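Local coordinates for protein 3-oxo-tetronate kinase (Cupriavidus necator, PDB 5DMH) that catalyses the ATP-dependent phosphorylation of 3-oxo-tetronate to 3-oxo-tetronate 4-phosphate, as a member of the four-carbon acid sugar kinase family, at residues 143-148 and 250-255; 406-411 and 421-426; 31-36 and 108-113. One frame throughout, in Å; residues are numbered along the deposited sequence.

Contact 1: residues 143-148 and 250-255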
ATOM      1  N   PHE A 143      22.124  -8.226   2.895  1.00 21.79           N
ATOM      2  CA  PHE A 143      21.876  -6.782   2.795  1.00 16.22           C
ATOM      3  C   PHE A 143      20.677  -6.392   1.951  1.00 18.87           C
ATOM      4  O   PHE A 143      20.463  -6.934   0.874  1.00 17.69           O
ATOM      5  CB  PHE A 143      23.094  -6.101   2.184  1.00 17.27           C
ATOM      6  CG  PHE A 143      22.954  -4.611   2.039  1.00 17.18           C
ATOM      7  CD1 PHE A 143      23.317  -3.778   3.069  1.00 16.97           C
ATOM      8  CD2 PHE A 143      22.466  -4.044   0.861  1.00 15.99           C
ATOM      9  CE1 PHE A 143      23.202  -2.407   2.939  1.00 17.43           C
ATOM     10  CE2 PHE A 143      22.363  -2.674   0.721  1.00 15.95           C
ATOM     11  CZ  PHE A 143      22.729  -1.855   1.767  1.00 18.54           C
ATOM     12  N   THR A 144      19.934  -5.397   2.414  1.00 16.73           N
ATOM     13  CA  THR A 144      18.966  -4.734   1.537  1.00 16.48           C
ATOM     14  C   THR A 144      18.890  -3.278   1.893  1.00 18.64           C
ATOM     15  O   THR A 144      19.460  -2.862   2.895  1.00 15.68           O
ATOM     16  CB  THR A 144      17.569  -5.360   1.601  1.00 16.72           C
ATOM     17  OG1 THR A 144      16.789  -4.831   0.537  1.00 18.21           O
ATOM     18  CG2 THR A 144      16.906  -5.075   2.916  1.00 15.33           C
ATOM     19  N   ILE A 145      18.229  -2.504   1.044  1.00 15.50           N
ATOM     20  CA  ILE A 145      17.932  -1.118   1.357  1.00 15.82           C
ATOM     21  C   ILE A 145      16.480  -1.010   1.811  1.00 14.20           C
ATOM     22  O   ILE A 145      15.635  -1.888   1.532  1.00 14.70           O
ATOM     23  CB  ILE A 145      18.136  -0.155   0.170  1.00 15.11           C
ATOM     24  CG1 ILE A 145      17.273  -0.554  -1.024  1.00 13.95           C
ATOM     25  CG2 ILE A 145      19.639  -0.073  -0.195  1.00 18.07           C
ATOM     26  CD1 ILE A 145      17.198   0.510  -2.067  1.00 19.16           C
ATOM     27  N   ALA A 146      16.207   0.093   2.493  1.00 14.52           N
ATOM     28  CA  ALA A 146      14.882   0.439   2.963  1.00 11.59           C
ATOM     29  C   ALA A 146      14.643   1.896   2.536  1.00 17.60           C
ATOM     30  O   ALA A 146      15.240   2.822   3.088  1.00 14.86           O
ATOM     31  CB  ALA A 146      14.823   0.303   4.473  1.00 13.83           C
ATOM     32  N   CYS A 147      13.811   2.089   1.526  1.00 15.46           N
ATOM     33  CA  CYS A 147      13.608   3.411   0.959  1.00 16.52           C
ATOM     34  C   CYS A 147      12.151   3.694   0.691  1.00 12.68           C
ATOM     35  O   CYS A 147      11.643   3.404  -0.405  1.00 15.40           O
ATOM     36  CB  CYS A 147      14.355   3.545  -0.373  1.00 16.24           C
ATOM     37  SG  CYS A 147      14.366   5.258  -0.987  1.00 15.98           S
ATOM     38  N   PRO A 148      11.478   4.296   1.671  1.00 13.90           N
ATOM     39  CA  PRO A 148      10.080   4.699   1.452  1.00 14.20           C
ATOM     40  C   PRO A 148       9.871   5.991   0.653  1.00 12.94           C
ATOM     41  O   PRO A 148       8.732   6.436   0.556  1.00 14.69           O
ATOM     42  CB  PRO A 148       9.558   4.873   2.867  1.00 13.34           C
ATOM     43  CG  PRO A 148      10.797   5.287   3.688  1.00 15.30           C
ATOM     44  CD  PRO A 148      11.907   4.482   3.075  1.00 14.95           C
ATOM     45  N   PRO A 250      19.056  -9.507  -4.411  1.00 20.08           N
ATOM     46  CA  PRO A 250      17.885 -10.385  -4.368  1.00 21.57           C
ATOM     47  C   PRO A 250      16.629  -9.688  -3.823  1.00 21.40           C
ATOM     48  O   PRO A 250      15.509  -9.996  -4.280  1.00 20.42           O
ATOM     49  CB  PRO A 250      18.322 -11.490  -3.402  1.00 21.10           C
ATOM     50  CG  PRO A 250      19.790 -11.500  -3.445  1.00 26.07           C
ATOM     51  CD  PRO A 250      20.238 -10.125  -3.783  1.00 22.95           C
ATOM     52  N   LEU A 251      16.811  -8.804  -2.838  1.00 17.78           N
ATOM     53  CA  LEU A 251      15.693  -8.120  -2.154  1.00 16.02           C
ATOM     54  C   LEU A 251      15.906  -6.606  -2.092  1.00 17.54           C
ATOM     55  O   LEU A 251      16.989  -6.133  -1.745  1.00 16.38           O
ATOM     56  CB  LEU A 251      15.547  -8.636  -0.714  1.00 15.33           C
ATOM     57  CG  LEU A 251      14.399  -8.079   0.108  1.00 16.87           C
ATOM     58  CD1 LEU A 251      13.028  -8.498  -0.436  1.00 20.06           C
ATOM     59  CD2 LEU A 251      14.535  -8.453   1.598  1.00 17.30           C
ATOM     60  N   ILE A 252      14.865  -5.864  -2.456  1.00 15.05           N
ATOM     61  CA  ILE A 252      14.817  -4.425  -2.319  1.00 14.81           C
ATOM     62  C   ILE A 252      13.535  -4.117  -1.521  1.00 13.13           C
ATOM     63  O   ILE A 252      12.523  -4.759  -1.753  1.00 14.36           O
ATOM     64  CB  ILE A 252      14.773  -3.731  -3.719  1.00 16.25           C
ATOM     65  CG1 ILE A 252      16.095  -3.972  -4.464  1.00 23.98           C
ATOM     66  CG2 ILE A 252      14.529  -2.242  -3.557  1.00 19.03           C
ATOM     67  CD1 ILE A 252      16.054  -3.705  -5.942  1.00 22.38           C
ATOM     68  N   THR A 253      13.604  -3.170  -0.579  1.00 14.51           N
ATOM     69  CA  THR A 253      12.447  -2.781   0.234  1.00 15.28           C
ATOM     70  C   THR A 253      12.200  -1.273   0.241  1.00 15.37           C
ATOM     71  O   THR A 253      13.120  -0.447   0.124  1.00 14.76           O
ATOM     72  CB  THR A 253      12.526  -3.292   1.679  1.00 11.94           C
ATOM     73  OG1 THR A 253      13.161  -2.333   2.544  1.00 13.57           O
ATOM     74  CG2 THR A 253      13.216  -4.672   1.770  1.00 18.13           C
ATOM     75  N   GLY A 254      10.926  -0.918   0.339  1.00 13.53           N
ATOM     76  CA  GLY A 254      10.534   0.471   0.325  1.00 13.10           C
ATOM     77  C   GLY A 254       9.096   0.675  -0.067  1.00 15.56           C
ATOM     78  O   GLY A 254       8.261  -0.242  -0.001  1.00 13.70           O
ATOM     79  N   GLY A 255       8.809   1.898  -0.491  1.00 15.52           N
ATOM     80  CA  GLY A 255       7.515   2.228  -1.055  1.00 16.63           C
ATOM     81  C   GLY A 255       7.505   1.949  -2.546  1.00 15.62           C
ATOM     82  O   GLY A 255       8.310   1.179  -3.059  1.00 15.53           O
TER
HETATM   83  O   HOH W   1      19.138  -8.549  -0.956  1.00 16.90           O
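Thr144, Ile145 and Cys147 join Leu251, Thr253 and Gly255 in a buried pairing of two parallel strands, 144-147 and 251-254, inside the parallel alpha/beta core of the sugar-binding N-terminal domain. The pairing is regular only towards its C-terminal end, where Cys147 N donates to Thr253 O (3.0 Å) and Gly255 N to Cys147 O. Earlier, the register slips: between the facing pairs Thr144/Ile252 and Ala146/Thr253, one strand advances two residues and the other one, and threonine hydroxyls help to bridge the mismatch. Thr144 holds OG1 anti to its own backbone nitrogen (chi1 -168°), which carries the hydroxyl across to Leu251 O at 2.6 Å, from above the carbonyl plane. Thr253 answers in the other direction. Its OG1 reaches Ile145 O at 2.7 Å, in the carbonyl plane and on a lone pair, while Thr253 N adds a weak bond to the same oxygen, so one acceptor is gripped twice by one residue. Tyr116 OH also bonds Thr253 OG1 and helps to fix its rotation. The methyls suit the apolar surroundings: Thr144 CG2 and Thr253 CG2 meet where the two side chains cross at about a right angle. Ile145 and Ile252 lie side by side, CG1 against CG2 at 4.1 Å, and both also pack on Cys246. Helix 128-139 covers Thr144 and Leu251 through Leu136, and strand 228-231 continues the pairing beyond 144-147. At Gly254, phi 158° and psi -160° would press a CB against Thr253 O, and it would also block Cys147 O, 3.2 Å from Gly254 CA. At the start of the pair a single water spans the strands, donating to Phe143 O at 2.8 Å and accepting from Leu251 N at 3.0 Å.

Contact 2: residues 406-411 and 421-426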
ATOM      1  N   ARG A 406      -9.964 -12.317  -5.855  1.00 20.19           N
ATOM      2  CA  ARG A 406      -8.767 -13.152  -5.909  1.00 21.97           C
ATOM      3  C   ARG A 406      -7.557 -12.461  -6.552  1.00 25.13           C
ATOM      4  O   ARG A 406      -6.409 -12.784  -6.230  1.00 26.06           O
ATOM      5  CB  ARG A 406      -9.074 -14.474  -6.631  1.00 27.11           C
ATOM      6  CG  ARG A 406     -10.008 -15.385  -5.830  1.00 38.38           C
ATOM      7  CD  ARG A 406     -10.560 -16.538  -6.669  1.00 49.86           C
ATOM      8  NE  ARG A 406     -11.634 -17.240  -5.963  1.00 61.01           N
ATOM      9  CZ  ARG A 406     -12.296 -18.291  -6.439  1.00 66.26           C
ATOM     10  NH1 ARG A 406     -12.004 -18.792  -7.636  1.00 67.57           N
ATOM     11  NH2 ARG A 406     -13.257 -18.847  -5.713  1.00 69.95           N
ATOM     12  N   ALA A 407      -7.813 -11.522  -7.457  1.00 19.94           N
ATOM     13  CA  ALA A 407      -6.728 -10.869  -8.189  1.00 23.93           C
ATOM     14  C   ALA A 407      -7.279  -9.630  -8.869  1.00 24.52           C
ATOM     15  O   ALA A 407      -8.486  -9.515  -9.055  1.00 21.72           O
ATOM     16  CB  ALA A 407      -6.118 -11.822  -9.202  1.00 26.42           C
ATOM     17  N   LEU A 408      -6.391  -8.703  -9.207  1.00 19.38           N
ATOM     18  CA  LEU A 408      -6.756  -7.434  -9.818  1.00 23.35           C
ATOM     19  C   LEU A 408      -5.862  -7.183 -11.032  1.00 24.56           C
ATOM     20  O   LEU A 408      -4.654  -7.501 -11.025  1.00 21.97           O
ATOM     21  CB  LEU A 408      -6.592  -6.282  -8.831  1.00 22.77           C
ATOM     22  CG  LEU A 408      -7.547  -6.257  -7.641  1.00 20.59           C
ATOM     23  CD1 LEU A 408      -7.192  -5.164  -6.663  1.00 22.53           C
ATOM     24  CD2 LEU A 408      -8.965  -6.113  -8.143  1.00 22.28           C
ATOM     25  N   ARG A 409      -6.484  -6.605 -12.061  1.00 25.58           N
ATOM     26  CA  ARG A 409      -5.788  -6.053 -13.213  1.00 26.08           C
ATOM     27  C   ARG A 409      -5.639  -4.544 -12.999  1.00 23.67           C
ATOM     28  O   ARG A 409      -6.569  -3.887 -12.566  1.00 24.50           O
ATOM     29  CB  ARG A 409      -6.588  -6.308 -14.498  1.00 27.64           C
ATOM     30  CG  ARG A 409      -5.895  -5.735 -15.713  1.00 40.39           C
ATOM     31  CD  ARG A 409      -6.112  -6.587 -16.939  1.00 47.93           C
ATOM     32  NE  ARG A 409      -7.420  -6.357 -17.531  1.00 50.86           N
ATOM     33  CZ  ARG A 409      -7.641  -5.662 -18.649  1.00 59.95           C
ATOM     34  NH1 ARG A 409      -6.642  -5.102 -19.319  1.00 63.03           N
ATOM     35  NH2 ARG A 409      -8.880  -5.527 -19.105  1.00 52.54           N
ATOM     36  N   ILE A 410      -4.471  -4.006 -13.316  1.00 21.28           N
ATOM     37  CA  ILE A 410      -4.164  -2.605 -13.051  1.00 20.57           C
ATOM     38  C   ILE A 410      -4.486  -1.721 -14.250  1.00 21.14           C
ATOM     39  O   ILE A 410      -3.999  -1.950 -15.352  1.00 22.04           O
ATOM     40  CB  ILE A 410      -2.665  -2.467 -12.674  1.00 26.81           C
ATOM     41  CG1 ILE A 410      -2.283  -3.534 -11.629  1.00 27.37           C
ATOM     42  CG2 ILE A 410      -2.348  -1.080 -12.165  1.00 26.71           C
ATOM     43  CD1 ILE A 410      -3.110  -3.496 -10.325  1.00 26.25           C
ATOM     44  N   GLY A 411      -5.333  -0.725 -14.042  1.00 24.90           N
ATOM     45  CA  GLY A 411      -5.681   0.205 -15.097  1.00 23.23           C
ATOM     46  C   GLY A 411      -4.898   1.494 -14.928  1.00 28.05           C
ATOM     47  O   GLY A 411      -3.763   1.480 -14.430  1.00 24.81           O
ATOM     48  N   THR A 421      -8.535  -0.203 -10.924  1.00 19.25           N
ATOM     49  CA  THR A 421      -8.282  -1.640 -11.058  1.00 17.14           C
ATOM     50  C   THR A 421      -9.592  -2.334 -11.396  1.00 24.04           C
ATOM     51  O   THR A 421     -10.670  -1.789 -11.157  1.00 22.12           O
ATOM     52  CB  THR A 421      -7.705  -2.277  -9.749  1.00 20.42           C
ATOM     53  OG1 THR A 421      -8.712  -2.333  -8.733  1.00 21.73           O
ATOM     54  CG2 THR A 421      -6.506  -1.500  -9.206  1.00 21.78           C
ATOM     55  N   VAL A 422      -9.501  -3.534 -11.968  1.00 21.87           N
ATOM     56  CA  VAL A 422     -10.676  -4.350 -12.145  1.00 20.91           C
ATOM     57  C   VAL A 422     -10.372  -5.793 -11.758  1.00 27.42           C
ATOM     58  O   VAL A 422      -9.226  -6.229 -11.838  1.00 23.08           O
ATOM     59  CB  VAL A 422     -11.211  -4.260 -13.583  1.00 29.17           C
ATOM     60  CG1 VAL A 422     -11.686  -2.837 -13.863  1.00 27.18           C
ATOM     61  CG2 VAL A 422     -10.151  -4.693 -14.594  1.00 29.91           C
ATOM     62  N   THR A 423     -11.397  -6.519 -11.317  1.00 26.29           N
ATOM     63  CA  THR A 423     -11.230  -7.942 -11.037  1.00 25.75           C
ATOM     64  C   THR A 423     -11.294  -8.700 -12.350  1.00 26.04           C
ATOM     65  O   THR A 423     -11.563  -8.110 -13.395  1.00 30.83           O
ATOM     66  CB  THR A 423     -12.327  -8.498 -10.092  1.00 28.56           C
ATOM     67  OG1 THR A 423     -13.595  -8.486 -10.751  1.00 34.59           O
ATOM     68  CG2 THR A 423     -12.406  -7.702  -8.836  1.00 27.87           C
ATOM     69  N   LEU A 424     -11.070 -10.012 -12.309  1.00 36.69           N
ATOM     70  CA  LEU A 424     -11.099 -10.830 -13.528  1.00 34.91           C
ATOM     71  C   LEU A 424     -12.384 -11.671 -13.745  1.00 39.90           C
ATOM     72  O   LEU A 424     -12.414 -12.562 -14.590  1.00 46.91           O
ATOM     73  CB  LEU A 424      -9.845 -11.722 -13.579  1.00 33.83           C
ATOM     74  CG  LEU A 424      -8.504 -10.975 -13.609  1.00 37.68           C
ATOM     75  CD1 LEU A 424      -7.360 -11.938 -13.837  1.00 49.98           C
ATOM     76  CD2 LEU A 424      -8.493  -9.895 -14.682  1.00 44.50           C
ATOM     77  N   ASP A 425     -13.446 -11.362 -13.010  1.00 37.92           N
ATOM     78  CA  ASP A 425     -14.728 -12.059 -13.138  1.00 34.56           C
ATOM     79  C   ASP A 425     -15.371 -11.820 -14.510  1.00 45.57           C
ATOM     80  O   ASP A 425     -15.022 -10.868 -15.205  1.00 46.76           O
ATOM     81  CB  ASP A 425     -15.696 -11.576 -12.047  1.00 43.54           C
ATOM     82  CG  ASP A 425     -15.123 -11.715 -10.637  1.00 45.16           C
ATOM     83  OD1 ASP A 425     -15.042 -12.850 -10.137  1.00 47.98           O
ATOM     84  OD2 ASP A 425     -14.779 -10.684 -10.016  1.00 40.89           O
ATOM     85  N   ALA A 426     -16.321 -12.669 -14.900  1.00 40.01           N
ATOM     86  CA  ALA A 426     -17.006 -12.461 -16.168  1.00 45.92           C
ATOM     87  C   ALA A 426     -17.650 -11.079 -16.165  1.00 47.66           C
ATOM     88  O   ALA A 426     -17.606 -10.364 -17.162  1.00 49.84           O
ATOM     89  CB  ALA A 426     -18.045 -13.545 -16.412  1.00 47.96           C
TER
HETATM   90  O   HOH W   2     -10.320 -11.398 -10.017  1.00 27.84           O
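Thr421, Arg409 and Leu408 lose the most surface where strands 407-415 and 418-423 fold back on each other as a beta hairpin in the nucleotide-binding C-terminal domain. Arg409 and Val422 form a hydrogen-bonded antiparallel pair: Arg409 N donates to Val422 O at 2.8 Å, and Val422 N returns a bond to Arg409 O at 3.0 Å. Arginine suits this exposed place because its carbon stem can pack while its charge stays near the surface. CB lies 3.9 Å from Val422 CG2 and also touches Leu424 CD2, and the chain then bends at chi2 and chi3, with the side chain also touching Val281 and Pro282. Thr421 works on the other face, paired with Ile410 in a non-hydrogen-bonded position. Its chi1 of 71° puts OG1 toward Leu431 O, whose bond satisfies this buried hydroxyl, and leaves CG2 anti to the carbonyl carbon, alongside Ile410 CD1, both side chains pointing the same way. Leu408 crosses Thr421 obliquely, and both its terminal methyls, CD1 and CD2, come to 3.8 Å from Thr421 OG1 from the same side; CD2 goes on to Thr423 CG2 at 3.9 Å. Where the strands diverge, a water donates to Ala407 O and accepts from Leu424 N. Thr423 OG1 donates to Asp425 OD2 at 2.6 Å and also bonds Leu429 N, holding the turn after Thr423. The hairpin joins the two domains: on one flank lies strand 58-62 of the sugar-binding domain, where Gln60 bonds Leu408 and Ile62 bonds Arg406, and on the other strand 430-434, while helix 41-53, also of the sugar-binding domain, packs Ala48 and Val52 on Ile410 and Thr45 on Thr421.

Contact 3: residues 31-36 and 108-113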
ATOM      1  N   ARG A  31       8.794 -16.365 -18.019  1.00 50.65           N
ATOM      2  CA  ARG A  31       8.352 -16.434 -16.631  1.00 41.02           C
ATOM      3  C   ARG A  31       8.466 -15.062 -15.975  1.00 39.54           C
ATOM      4  O   ARG A  31       9.199 -14.206 -16.473  1.00 39.13           O
ATOM      5  CB  ARG A  31       9.179 -17.461 -15.858  1.00 44.18           C
ATOM      6  CG  ARG A  31       8.879 -18.913 -16.246  1.00 46.90           C
ATOM      7  CD  ARG A  31       9.944 -19.870 -15.728  1.00 59.52           C
ATOM      8  NE  ARG A  31       9.689 -20.309 -14.357  1.00 56.46           N
ATOM      9  CZ  ARG A  31      10.524 -21.058 -13.641  1.00 55.34           C
ATOM     10  NH1 ARG A  31      11.680 -21.452 -14.158  1.00 61.35           N
ATOM     11  NH2 ARG A  31      10.203 -21.416 -12.400  1.00 51.84           N
ATOM     12  N   PRO A  32       7.716 -14.836 -14.875  1.00 34.19           N
ATOM     13  CA  PRO A  32       7.807 -13.561 -14.149  1.00 29.93           C
ATOM     14  C   PRO A  32       9.226 -13.298 -13.644  1.00 31.08           C
ATOM     15  O   PRO A  32       9.946 -14.234 -13.300  1.00 28.79           O
ATOM     16  CB  PRO A  32       6.849 -13.745 -12.972  1.00 30.13           C
ATOM     17  CG  PRO A  32       5.900 -14.802 -13.418  1.00 39.81           C
ATOM     18  CD  PRO A  32       6.674 -15.713 -14.311  1.00 34.08           C
ATOM     19  N   LEU A  33       9.602 -12.026 -13.622  1.00 27.39           N
ATOM     20  CA  LEU A  33      10.941 -11.606 -13.262  1.00 27.49           C
ATOM     21  C   LEU A  33      10.991 -11.074 -11.835  1.00 23.81           C
ATOM     22  O   LEU A  33      11.940 -11.329 -11.109  1.00 24.94           O
ATOM     23  CB  LEU A  33      11.383 -10.498 -14.201  1.00 24.81           C
ATOM     24  CG  LEU A  33      11.697 -10.936 -15.624  1.00 31.87           C
ATOM     25  CD1 LEU A  33      11.835  -9.741 -16.538  1.00 31.59           C
ATOM     26  CD2 LEU A  33      12.975 -11.768 -15.633  1.00 35.03           C
ATOM     27  N   LEU A  34       9.959 -10.342 -11.451  1.00 22.16           N
ATOM     28  CA  LEU A  34       9.957  -9.599 -10.200  1.00 20.91           C
ATOM     29  C   LEU A  34       8.790  -9.991  -9.313  1.00 20.21           C
ATOM     30  O   LEU A  34       7.631  -9.913  -9.742  1.00 22.15           O
ATOM     31  CB  LEU A  34       9.872  -8.105 -10.500  1.00 20.71           C
ATOM     32  CG  LEU A  34      10.085  -7.150  -9.328  1.00 19.87           C
ATOM     33  CD1 LEU A  34      11.529  -7.168  -8.842  1.00 22.75           C
ATOM     34  CD2 LEU A  34       9.708  -5.740  -9.743  1.00 21.62           C
ATOM     35  N   GLY A  35       9.089 -10.406  -8.079  1.00 19.74           N
ATOM     36  CA  GLY A  35       8.056 -10.840  -7.157  1.00 21.26           C
ATOM     37  C   GLY A  35       7.975  -9.886  -5.983  1.00 18.04           C
ATOM     38  O   GLY A  35       8.991  -9.572  -5.390  1.00 18.46           O
ATOM     39  N   CYS A  36       6.779  -9.384  -5.682  1.00 17.38           N
ATOM     40  CA  CYS A  36       6.627  -8.317  -4.713  1.00 16.44           C
ATOM     41  C   CYS A  36       5.642  -8.750  -3.645  1.00 16.42           C
ATOM     42  O   CYS A  36       4.674  -9.448  -3.923  1.00 17.70           O
ATOM     43  CB  CYS A  36       6.127  -7.057  -5.383  1.00 18.67           C
ATOM     44  SG  CYS A  36       7.073  -6.567  -6.846  1.00 18.73           S
ATOM     45  N   GLY A 108       9.019 -18.459 -10.496  1.00 24.70           N
ATOM     46  CA  GLY A 108      10.204 -18.190 -11.300  1.00 27.55           C
ATOM     47  C   GLY A 108      10.848 -16.816 -11.103  1.00 26.78           C
ATOM     48  O   GLY A 108      11.812 -16.453 -11.790  1.00 25.64           O
ATOM     49  N   CYS A 109      10.339 -16.037 -10.157  1.00 25.08           N
ATOM     50  CA  CYS A 109      10.856 -14.688  -9.950  1.00 20.61           C
ATOM     51  C   CYS A 109      12.336 -14.700  -9.544  1.00 26.58           C
ATOM     52  O   CYS A 109      12.776 -15.604  -8.824  1.00 30.21           O
ATOM     53  CB  CYS A 109      10.050 -13.975  -8.883  1.00 20.03           C
ATOM     54  SG  CYS A 109       8.327 -13.710  -9.318  1.00 23.95           S
ATOM     55  N   ARG A 110      13.062 -13.667  -9.986  1.00 25.16           N
ATOM     56  CA  ARG A 110      14.516 -13.530  -9.835  1.00 31.83           C
ATOM     57  C   ARG A 110      14.924 -12.510  -8.786  1.00 26.65           C
ATOM     58  O   ARG A 110      16.040 -12.556  -8.268  1.00 27.32           O
ATOM     59  CB  ARG A 110      15.123 -13.030 -11.148  1.00 33.90           C
ATOM     60  CG  ARG A 110      15.379 -14.089 -12.175  1.00 48.23           C
ATOM     61  CD  ARG A 110      15.543 -13.458 -13.539  1.00 50.82           C
ATOM     62  NE  ARG A 110      15.460 -14.459 -14.598  1.00 54.67           N
ATOM     63  CZ  ARG A 110      16.448 -14.777 -15.429  1.00 51.53           C
ATOM     64  NH1 ARG A 110      16.251 -15.706 -16.351  1.00 57.31           N
ATOM     65  NH2 ARG A 110      17.625 -14.171 -15.361  1.00 44.80           N
ATOM     66  N   GLN A 111      14.063 -11.529  -8.566  1.00 24.13           N
ATOM     67  CA  GLN A 111      14.319 -10.454  -7.615  1.00 20.36           C
ATOM     68  C   GLN A 111      13.008 -10.160  -6.916  1.00 19.10           C
ATOM     69  O   GLN A 111      11.939 -10.392  -7.474  1.00 18.58           O
ATOM     70  CB  GLN A 111      14.815  -9.211  -8.323  1.00 24.18           C
ATOM     71  CG  GLN A 111      15.169  -8.069  -7.421  1.00 20.83           C
ATOM     72  CD  GLN A 111      15.764  -6.897  -8.198  1.00 25.97           C
ATOM     73  OE1 GLN A 111      15.166  -6.417  -9.163  1.00 25.92           O
ATOM     74  NE2 GLN A 111      16.955  -6.450  -7.790  1.00 23.04           N
ATOM     75  N   PHE A 112      13.103  -9.675  -5.688  1.00 20.09           N
ATOM     76  CA  PHE A 112      11.930  -9.508  -4.844  1.00 20.08           C
ATOM     77  C   PHE A 112      11.887  -8.125  -4.261  1.00 16.30           C
ATOM     78  O   PHE A 112      12.940  -7.495  -4.017  1.00 16.43           O
ATOM     79  CB  PHE A 112      11.940 -10.573  -3.757  1.00 16.45           C
ATOM     80  CG  PHE A 112      12.033 -11.952  -4.317  1.00 19.62           C
ATOM     81  CD1 PHE A 112      13.270 -12.514  -4.600  1.00 19.60           C
ATOM     82  CD2 PHE A 112      10.885 -12.657  -4.645  1.00 17.56           C
ATOM     83  CE1 PHE A 112      13.355 -13.780  -5.152  1.00 19.38           C
ATOM     84  CE2 PHE A 112      10.959 -13.931  -5.212  1.00 20.25           C
ATOM     85  CZ  PHE A 112      12.180 -14.489  -5.474  1.00 20.37           C
ATOM     86  N   VAL A 113      10.671  -7.619  -4.120  1.00 14.57           N
ATOM     87  CA  VAL A 113      10.428  -6.338  -3.463  1.00 17.07           C
ATOM     88  C   VAL A 113       9.493  -6.530  -2.281  1.00 17.70           C
ATOM     89  O   VAL A 113       8.463  -7.203  -2.411  1.00 17.75           O
ATOM     90  CB  VAL A 113       9.806  -5.313  -4.416  1.00 20.75           C
ATOM     91  CG1 VAL A 113       9.350  -4.047  -3.633  1.00 15.95           C
ATOM     92  CG2 VAL A 113      10.790  -4.949  -5.510  1.00 22.50           C
TER
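Leu33 O takes two donors from the facing segment: Arg110 N at 2.8 Å and, weakly, Gln111 N. From there strands 34-36 and 111-113 run parallel in the alpha/beta core of the sugar-binding N-terminal domain, with Gly35 N donating to Gln111 O (2.9 Å) and Val113 N to Gly35 O. Glycine suits position 35 because a CB here would be pressed against Cys109 SG, already 3.6 Å from Gly35 CA, and Phe112 CD2. On the other face, Leu34 and Gln111 lie side by side, CD1 touching OE1 at 3.7 Å. Cys36 SG rests against Val113 CB at 3.9 Å. Nearer the surface, Leu33 CD2 packs along the extended stem of Arg110 at CD, and the Arg31 guanidinium lays one face over Gly108 CA, with NH2 3.4 Å away.

Further out, Gly108 ends helix 90-106 in a Schellman motif, its positive phi of 108° turning the chain toward strand 111-115; a CB there would also run into Arg31 NE. The helix covers Phe112 with Leu101 and Leu104, helix 41-53 covers Leu34 and Cys36, and Leu249 O holds Gln111 NE2. Backbone bonds therefore fix the register, while small or apolar groups let the flanking helices close over both faces and the two arginines keep their charges at the exposed end.

Contacts 1 and 3 belong to one run of parallel strands, 144-147, 251-254, 111-115 and 34-38, in the sugar-binding domain. Their centres are 14 Å apart and the inner strands probably hydrogen-bond directly: Pro250 O lies 2.8 Å from Phe112 N, and Ile252 N 3.0 Å from Phe112 O. Contact 2, its centre 27 Å from that of contact 1 and 20 Å from that of contact 3, does not touch the other two, yet helix 41-53 packs on both it and contact 3. Contacts 1 and 3 lie away from the nucleotide site. The Gly255 position is about 14 Å from the bound ADP, and the side chain of Leu408 about 12 Å from the position of Gly393, an inferred ATP-binding residue.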